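Local coordinates for uncharacterized NTF2-like protein (Cytophaga hutchinsonii ATCC 33406, PDB 3F14), which is of unknown function but adopts the NTF2-like fold of the SnoaL-like family, whose cone-shaped pocket in relatives often binds small molecules, at residues 20-23 against 24-27. Sequence-based numbering, arbitrary orientation.
Sequences AVYA and CFND
Two overlapping type I turns lead from the loop after helix 2-14 into strand 25-26, and they set the two aromatic side chains of Tyr22 and Phe25 alongside each other. The turns are defined by two backbone hydrogen bonds: Cys24 N reaches Val21 O at 2.8 Å, and Phe25 N reaches Tyr22 O at 3.1 Å. The rings form an offset edge-to-face pair, with planes at 69°: the edge of Tyr22 is directed at the face of Phe25, and Tyr22 CD1 comes within 3.6 Å of Phe25 CZ. Tyr22 CA lies over the face of the Phe25 ring in a CH-pi contact, 4.0 Å from its centroid and only 9° off the normal. Phe25 has CG anti to its carbonyl carbon (chi1 -74°), which lays the ring back over the turn, and Val21 CG2 lies 4.1 Å from Phe25 CE1. Helix 42-57 packs against both aromatics through Ile46, while Tyr22 OH hydrogen-bonds Asn50 OD1 on that helix. Val21 and Cys24 instead meet Ile9 of helix 2-14. The paired type I turns thus deliver the chain into strand 25-26, where backbone hydrogen bonds of Cys24 and Asn26 to Ile104 of strand 103-111 fix it beside the sheet of the NTF2-like alpha+beta fold.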
# COMPACT_ATOMS: atom_id res chain seq x y z
N ALA A 20 -1.47 12.48 -18.74
CA ALA A 20 -0.05 12.36 -19.11
C ALA A 20 0.39 10.92 -19.36
O ALA A 20 1.42 10.71 -19.99
CB ALA A 20 0.87 13.01 -18.03
N VAL A 21 -0.38 9.94 -18.88
CA VAL A 21 0.07 8.55 -19.00
C VAL A 21 -0.91 7.61 -19.68
O VAL A 21 -0.65 6.40 -19.78
CB VAL A 21 0.54 7.97 -17.63
CG1 VAL A 21 1.73 8.76 -17.11
CG2 VAL A 21 -0.57 8.01 -16.61
N TYR A 22 -2.03 8.12 -20.19
CA TYR A 22 -2.96 7.24 -20.93
C TYR A 22 -2.28 6.45 -22.06
O TYR A 22 -2.60 5.27 -22.27
CB TYR A 22 -4.11 8.04 -21.54
CG TYR A 22 -5.06 8.68 -20.56
CD1 TYR A 22 -5.23 8.19 -19.28
CD2 TYR A 22 -5.84 9.76 -20.96
CE1 TYR A 22 -6.10 8.82 -18.41
CE2 TYR A 22 -6.72 10.37 -20.10
CZ TYR A 22 -6.83 9.89 -18.82
OH TYR A 22 -7.69 10.48 -17.95
N ALA A 23 -1.35 7.09 -22.76
CA ALA A 23 -0.59 6.43 -23.84
C ALA A 23 0.31 5.29 -23.33
O ALA A 23 0.78 4.50 -24.15
CB ALA A 23 0.23 7.44 -24.58
N CYS A 24 0.57 5.21 -22.01
CA CYS A 24 1.34 4.14 -21.41
C CYS A 24 0.48 3.01 -20.89
O CYS A 24 1.02 2.05 -20.37
CB CYS A 24 2.12 4.71 -20.21
SG CYS A 24 3.10 6.16 -20.65
N PHE A 25 -0.85 3.10 -20.98
CA PHE A 25 -1.70 2.03 -20.50
C PHE A 25 -1.61 0.82 -21.37
O PHE A 25 -1.68 0.92 -22.61
CB PHE A 25 -3.17 2.45 -20.49
CG PHE A 25 -3.59 3.43 -19.38
CD1 PHE A 25 -2.68 4.04 -18.51
CD2 PHE A 25 -4.93 3.76 -19.25
CE1 PHE A 25 -3.14 4.92 -17.49
CE2 PHE A 25 -5.38 4.63 -18.26
CZ PHE A 25 -4.48 5.20 -17.39
N ASN A 26 -1.48 -0.35 -20.76
CA ASN A 26 -1.64 -1.60 -21.51
C ASN A 26 -3.07 -1.70 -22.04
O ASN A 26 -4.02 -1.28 -21.40
CB ASN A 26 -1.27 -2.77 -20.62
CG ASN A 26 -1.07 -4.07 -21.38
OD1 ASN A 26 -2.02 -4.79 -21.65
ND2 ASN A 26 0.18 -4.35 -21.74
N ASP A 27 -3.24 -2.37 -23.19
CA ASP A 27 -4.58 -2.59 -23.75
C ASP A 27 -5.53 -3.22 -22.71
O ASP A 27 -6.72 -2.90 -22.73
CB ASP A 27 -4.50 -3.47 -25.00
CG ASP A 27 -3.96 -2.73 -26.19
OD1 ASP A 27 -4.45 -1.59 -26.43
OD2 ASP A 27 -3.04 -3.25 -26.84